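Phenylalanine hydroxylase (Colwellia psychrerythraea, PDB 2V27) probably hydroxylates L-phenylalanine to L-tyrosine with dioxygen and tetrahydrobiopterin at a non-haem iron, the first step of phenylalanine breakdown. Local coordinates at residues B[46-51]-B[125-130]; B[71-77]-B[131-137]. All coordinates share one frame; numbering follows the deposited sequence. Where two conformers were deposited one is given.

Contact 1 of 2, residues B[46-51]-B[125-130]; sequences EYHEGL and FGHCPL. With FE (Fe (III) ion), chain E.
Tyr47 is the bump here, a knob set into a hole lined by Phe125, Gly126, Pro129 and Leu130. Its ring swings out with CG anti to the backbone N (chi1 175°) and runs alongside Pro129, whose CG comes within 3.5 Å of Tyr47 CE1. Leu130 crosses at the ring edge, its CG 4.1 Å from Tyr47 CD1. At the bottom of the hollow Tyr47 OH gives a 2.6 Å hydrogen bond to Phe125 O, arriving tilted 32° from the carbonyl plane. The same hydroxyl hangs over one face of the Phe125 ring, nearer its rim, with OH 3.1 Å from CE2. Replacing Tyr47 by an alanine would probably leave that hollow unfilled and Phe125 O without its hydroxyl partner.

A second close fit lies at Gly50. The backbones come close enough for Gly50 CA to sit 3.3 Å from Pro129 O in a CA-H...O contact, and a CB there would collide with that oxygen. From the next residue, Leu51 CD2 reaches back to Pro129 CG at 3.7 Å, so Pro129 CG sits in the notch formed by Tyr47 and Leu51.

The axes of segments 46-51 and 125-130 cross at 87°, 8.0 Å apart at closest approach. Helix 120-131 opens into a wider pi-type turn at 125-127 and is kinked at Pro129 and Leu130, whose N atoms make no regular helical bond to the turn before. His127 takes no part in the interface and binds the iron through NE2; His122 and Glu167 complete the two-histidine, one-carboxylate facial triad characteristic of the biopterin-dependent aromatic amino acid hydroxylases.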
loop_
_atom_site.group_PDB
_atom_site.type_symbol
_atom_site.label_atom_id
_atom_site.label_comp_id
_atom_site.label_asym_id
_atom_site.label_seq_id
_atom_site.Cartn_x
_atom_site.Cartn_y
_atom_site.Cartn_z
ATOM N N GLU B 46 -25.761 12.803 8.544
ATOM C CA GLU B 46 -25.936 13.803 7.481
ATOM C C GLU B 46 -26.016 13.123 6.107
ATOM O O GLU B 46 -26.727 13.562 5.214
ATOM C CB GLU B 46 -24.795 14.834 7.506
ATOM C CG GLU B 46 -24.701 15.657 8.825
ATOM C CD GLU B 46 -23.771 15.060 9.900
ATOM O OE1 GLU B 46 -23.629 13.818 9.975
ATOM O OE2 GLU B 46 -23.140 15.906 10.574
ATOM N N TYR B 47 -25.227 12.059 5.956
ATOM C CA TYR B 47 -25.188 11.272 4.742
ATOM C C TYR B 47 -26.528 10.514 4.573
ATOM O O TYR B 47 -27.113 10.550 3.480
ATOM C CB TYR B 47 -23.975 10.307 4.749
ATOM C CG TYR B 47 -23.975 9.385 3.557
ATOM C CD1 TYR B 47 -23.339 9.775 2.356
ATOM C CD2 TYR B 47 -24.634 8.157 3.594
ATOM C CE1 TYR B 47 -23.319 8.923 1.249
ATOM C CE2 TYR B 47 -24.653 7.309 2.480
ATOM C CZ TYR B 47 -24.007 7.696 1.323
ATOM O OH TYR B 47 -24.060 6.880 0.231
ATOM N N HIS B 48 -27.024 9.845 5.632
ATOM C CA HIS B 48 -28.294 9.162 5.551
ATOM C C HIS B 48 -29.444 10.131 5.213
ATOM O O HIS B 48 -30.292 9.796 4.372
ATOM C CB HIS B 48 -28.570 8.445 6.847
ATOM C CG HIS B 48 -27.736 7.216 7.026
ATOM N ND1 HIS B 48 -27.968 6.054 6.319
ATOM C CD2 HIS B 48 -26.673 6.961 7.831
ATOM C CE1 HIS B 48 -27.094 5.135 6.694
ATOM N NE2 HIS B 48 -26.314 5.649 7.629
ATOM N N GLU B 49 -29.421 11.329 5.792
ATOM C CA GLU B 49 -30.400 12.357 5.424
ATOM C C GLU B 49 -30.332 12.655 3.907
ATOM O O GLU B 49 -31.378 12.703 3.201
ATOM C CB GLU B 49 -30.158 13.645 6.197
ATOM C CG GLU B 49 -31.212 14.728 5.739
ATOM C CD GLU B 49 -31.068 16.042 6.454
ATOM O OE1 GLU B 49 -29.947 16.328 6.966
ATOM O OE2 GLU B 49 -32.095 16.773 6.539
ATOM N N GLY B 50 -29.109 12.765 3.373
ATOM C CA GLY B 50 -28.914 13.018 1.954
ATOM C C GLY B 50 -29.401 11.878 1.089
ATOM O O GLY B 50 -29.986 12.117 0.014
ATOM N N LEU B 51 -29.215 10.618 1.521
ATOM C CA LEU B 51 -29.827 9.499 0.780
ATOM C C LEU B 51 -31.366 9.628 0.678
ATOM O O LEU B 51 -31.954 9.316 -0.354
ATOM C CB LEU B 51 -29.485 8.160 1.451
ATOM C CG LEU B 51 -28.104 7.578 1.147
ATOM C CD1 LEU B 51 -28.029 6.199 1.917
ATOM C CD2 LEU B 51 -27.829 7.380 -0.369
ATOM N N PHE B 125 -23.034 7.568 -5.350
ATOM C CA PHE B 125 -23.273 6.994 -4.052
ATOM C C PHE B 125 -22.367 7.616 -2.967
ATOM O O PHE B 125 -22.819 7.936 -1.829
ATOM C CB PHE B 125 -23.109 5.474 -4.112
ATOM C CG PHE B 125 -23.577 4.798 -2.871
ATOM C CD1 PHE B 125 -24.857 4.215 -2.798
ATOM C CD2 PHE B 125 -22.711 4.692 -1.817
ATOM C CE1 PHE B 125 -25.287 3.583 -1.596
ATOM C CE2 PHE B 125 -23.089 4.076 -0.662
ATOM C CZ PHE B 125 -24.347 3.515 -0.517
ATOM N N GLY B 126 -21.091 7.793 -3.293
ATOM C CA GLY B 126 -20.158 8.295 -2.280
ATOM C C GLY B 126 -20.283 9.778 -1.913
ATOM O O GLY B 126 -20.109 10.135 -0.730
ATOM N N HIS B 127 -20.450 10.653 -2.938
ATOM C CA HIS B 127 -20.430 12.119 -2.717
ATOM C C HIS B 127 -21.787 12.825 -2.815
ATOM O O HIS B 127 -22.122 13.717 -2.034
ATOM C CB HIS B 127 -19.438 12.808 -3.660
ATOM C CG HIS B 127 -17.998 12.430 -3.418
ATOM N ND1 HIS B 127 -17.374 12.519 -2.180
ATOM C CD2 HIS B 127 -17.074 11.923 -4.266
ATOM C CE1 HIS B 127 -16.121 12.103 -2.294
ATOM N NE2 HIS B 127 -15.916 11.723 -3.537
ATOM N N CYS B 128 -22.604 12.410 -3.779
ATOM C CA CYS B 128 -23.797 13.204 -4.068
ATOM C C CYS B 128 -24.785 13.302 -2.868
ATOM O O CYS B 128 -25.409 14.352 -2.677
ATOM C CB CYS B 128 -24.473 12.688 -5.341
ATOM S SG CYS B 128 -23.585 13.241 -6.796
ATOM N N PRO B 129 -24.939 12.249 -2.047
ATOM C CA PRO B 129 -25.870 12.482 -0.934
ATOM C C PRO B 129 -25.454 13.648 -0.003
ATOM O O PRO B 129 -26.321 14.385 0.522
ATOM C CB PRO B 129 -25.859 11.149 -0.160
ATOM C CG PRO B 129 -25.465 10.129 -1.197
ATOM C CD PRO B 129 -24.427 10.853 -2.063
ATOM N N LEU B 130 -24.152 13.845 0.194
ATOM C CA LEU B 130 -23.717 14.969 0.999
ATOM C C LEU B 130 -23.765 16.332 0.302
ATOM O O LEU B 130 -23.770 17.374 0.978
ATOM C CB LEU B 130 -22.343 14.652 1.624
ATOM C CG LEU B 130 -22.512 13.715 2.820
ATOM C CD1 LEU B 130 -21.116 13.090 3.115
ATOM C CD2 LEU B 130 -23.034 14.427 4.032
HETATM FE FE FE E . -14.185 10.981 -4.579
HETATM O O HOH W 1 -12.365 10.461 -5.807
HETATM O O HOH W 2 -14.591 12.014 -6.355
#

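Contact 2 of 2, residues B[71-77]-B[131-137]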
loop_
_atom_site.group_PDB
_atom_site.type_symbol
_atom_site.label_atom_id
_atom_site.label_comp_id
_atom_site.label_asym_id
_atom_site.label_seq_id
_atom_site.Cartn_x
_atom_site.Cartn_y
_atom_site.Cartn_z
ATOM N N LEU B 71 -30.122 17.914 -6.278
ATOM C CA LEU B 71 -29.032 18.826 -5.849
ATOM C C LEU B 71 -29.425 20.313 -6.124
ATOM O O LEU B 71 -29.092 21.218 -5.362
ATOM C CB LEU B 71 -27.750 18.492 -6.601
ATOM C CG LEU B 71 -27.156 17.084 -6.357
ATOM C CD1 LEU B 71 -25.828 17.021 -7.037
ATOM C CD2 LEU B 71 -27.065 16.785 -4.869
ATOM N N LYS B 72 -30.125 20.567 -7.227
ATOM C CA LYS B 72 -30.454 21.958 -7.578
ATOM C C LYS B 72 -31.398 22.540 -6.522
ATOM O O LYS B 72 -31.142 23.659 -6.018
ATOM C CB LYS B 72 -31.079 22.007 -8.952
ATOM C CG LYS B 72 -30.021 22.115 -10.046
ATOM C CD LYS B 72 -30.509 21.789 -11.451
ATOM C CE LYS B 72 -29.323 21.757 -12.378
ATOM N NZ LYS B 72 -29.685 21.131 -13.655
ATOM N N VAL B 73 -32.422 21.784 -6.115
ATOM C CA VAL B 73 -33.343 22.318 -5.127
ATOM C C VAL B 73 -32.799 22.355 -3.712
ATOM O O VAL B 73 -33.178 23.217 -2.924
ATOM C CB VAL B 73 -34.753 21.633 -5.197
ATOM C CG1 VAL B 73 -35.321 21.789 -6.595
ATOM C CG2 VAL B 73 -34.681 20.173 -4.824
ATOM N N SER B 74 -31.859 21.476 -3.378
ATOM C CA SER B 74 -31.334 21.454 -1.996
ATOM C C SER B 74 -30.228 22.482 -1.781
ATOM O O SER B 74 -30.247 23.228 -0.805
ATOM C CB SER B 74 -30.843 20.038 -1.591
ATOM O OG SER B 74 -29.989 19.521 -2.608
ATOM N N THR B 75 -29.252 22.526 -2.690
ATOM C CA THR B 75 -28.092 23.416 -2.473
ATOM C C THR B 75 -27.621 24.177 -3.721
ATOM O O THR B 75 -26.613 24.906 -3.652
ATOM C CB THR B 75 -26.866 22.572 -2.014
ATOM O OG1 THR B 75 -26.628 21.610 -3.060
ATOM C CG2 THR B 75 -27.199 21.885 -0.657
ATOM N N GLY B 76 -28.319 24.022 -4.855
ATOM C CA GLY B 76 -27.917 24.730 -6.056
ATOM C C GLY B 76 -26.864 24.028 -6.882
ATOM O O GLY B 76 -26.383 24.557 -7.908
ATOM N N TRP B 77 -26.490 22.818 -6.446
ATOM C CA TRP B 77 -25.483 22.030 -7.163
ATOM C C TRP B 77 -26.067 21.248 -8.327
ATOM O O TRP B 77 -27.304 21.100 -8.430
ATOM C CB TRP B 77 -24.787 21.049 -6.194
ATOM C CG TRP B 77 -23.664 21.794 -5.485
ATOM C CD1 TRP B 77 -23.752 22.739 -4.438
ATOM C CD2 TRP B 77 -22.252 21.653 -5.761
ATOM N NE1 TRP B 77 -22.480 23.203 -4.107
ATOM C CE2 TRP B 77 -21.556 22.545 -4.891
ATOM C CE3 TRP B 77 -21.513 20.911 -6.707
ATOM C CZ2 TRP B 77 -20.144 22.667 -4.913
ATOM C CZ3 TRP B 77 -20.100 21.031 -6.735
ATOM C CH2 TRP B 77 -19.438 21.918 -5.825
ATOM N N LEU B 131 -23.842 16.317 -1.047
ATOM C CA LEU B 131 -24.006 17.570 -1.759
ATOM C C LEU B 131 -25.416 18.159 -1.606
ATOM O O LEU B 131 -25.664 19.329 -1.983
ATOM C CB LEU B 131 -23.623 17.448 -3.246
ATOM C CG LEU B 131 -22.120 17.260 -3.552
ATOM C CD1 LEU B 131 -21.896 16.864 -5.040
ATOM C CD2 LEU B 131 -21.334 18.526 -3.222
ATOM N N THR B 132 -26.336 17.379 -0.998
ATOM C CA THR B 132 -27.647 17.950 -0.612
ATOM C C THR B 132 -27.579 18.676 0.748
ATOM O O THR B 132 -28.551 19.328 1.169
ATOM C CB THR B 132 -28.777 16.871 -0.500
ATOM O OG1 THR B 132 -28.524 16.035 0.659
ATOM C CG2 THR B 132 -28.915 16.061 -1.707
ATOM N N ASN B 133 -26.449 18.506 1.467
ATOM C CA ASN B 133 -26.246 19.102 2.776
ATOM C C ASN B 133 -25.572 20.466 2.579
ATOM O O ASN B 133 -24.535 20.583 1.890
ATOM C CB ASN B 133 -25.377 18.152 3.624
ATOM C CG ASN B 133 -25.000 18.708 5.012
ATOM O OD1 ASN B 133 -25.554 18.267 6.049
ATOM N ND2 ASN B 133 -24.049 19.627 5.057
ATOM N N SER B 134 -26.150 21.499 3.185
ATOM C CA SER B 134 -25.669 22.866 2.950
ATOM C C SER B 134 -24.239 23.077 3.403
ATOM O O SER B 134 -23.459 23.690 2.689
ATOM C CB SER B 134 -26.576 23.856 3.673
ATOM O OG SER B 134 -27.864 23.768 3.112
ATOM N N SER B 135 -23.900 22.581 4.583
ATOM C CA SER B 135 -22.490 22.723 5.066
ATOM C C SER B 135 -21.486 22.035 4.130
ATOM O O SER B 135 -20.438 22.625 3.752
ATOM C CB SER B 135 -22.323 22.165 6.450
ATOM O OG SER B 135 -22.904 23.039 7.399
ATOM N N PHE B 136 -21.796 20.812 3.713
ATOM C CA PHE B 136 -20.845 20.048 2.889
ATOM C C PHE B 136 -20.759 20.694 1.485
ATOM O O PHE B 136 -19.677 20.875 0.923
ATOM C CB PHE B 136 -21.304 18.596 2.823
ATOM C CG PHE B 136 -20.383 17.677 1.993
ATOM C CD1 PHE B 136 -19.408 16.899 2.627
ATOM C CD2 PHE B 136 -20.475 17.618 0.566
ATOM C CE1 PHE B 136 -18.587 16.009 1.865
ATOM C CE2 PHE B 136 -19.684 16.732 -0.172
ATOM C CZ PHE B 136 -18.716 15.950 0.473
ATOM N N ALA B 137 -21.922 20.998 0.883
ATOM C CA ALA B 137 -21.979 21.685 -0.429
ATOM C C ALA B 137 -21.229 23.035 -0.429
ATOM O O ALA B 137 -20.427 23.321 -1.336
ATOM C CB ALA B 137 -23.464 21.869 -0.872
#
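Leu131 lies under the Trp77 indole, its CD2 meeting one face of the six-membered ring 4.2 Å from the centroid and only 12° off the normal, a CH-pi contact. Trp77 has CG anti to its carbonyl carbon (chi1 -84°), which carries the indole across to this leucine and on to helix 134-147, where Ala137 CB packs 3.7 Å from Trp77 CD1. The same methyl also touches Thr75, CB to CB at 3.7 Å, so this one methyl meets both the threonine and the indole.

Thr75 turns both branches to the turn at 131-133. OG1 donates a 2.7 Å hydrogen bond to Leu131 O, nearly in line with the carbonyl at 168°, while the methyl CG2 rests against Thr132 O at 3.4 Å. One turn back, Leu71 crosses Thr132 at about a right angle, the methyls Leu71 CD2 and Thr132 CG2 meeting at 3.7 Å. Ser74 also touches Thr132, by van der Waals contact, though its OG is hydrogen-bonded to Val70 O; Thr132 OG1 likewise turns to Pro129 O.

Across the interface, then, one hydroxyl bond is set among methyl and aromatic contacts. Leu131 O, at the end of helix 120-131, accepts a hydrogen bond from Thr75, near the end of helix 64-75, so the chemistry ties one helix end to another while apolar groups fill in around the bond.

In the fold
Contact 1 is core, with most of its touching residues buried; contact 2 is only partly buried and runs out to the surface at Ser134. Segments 125-130 and 131-137 are continuous, so helix 120-131 packs on helix 45-54 along its last turns and meets helix 64-75 where it gives way to helix 134-147. The two meet directly, Gly50 CA lying 3.3 Å from Thr132 OG1. Each has one hydroxyl-to-carbonyl bond across it, from a tyrosine deep inside in contact 1 and a threonine at a helix end in contact 2. Only contact 1 contains an iron ligand; the nearest atom of the Leu131 side chain in contact 2 is about 10 Å from the iron.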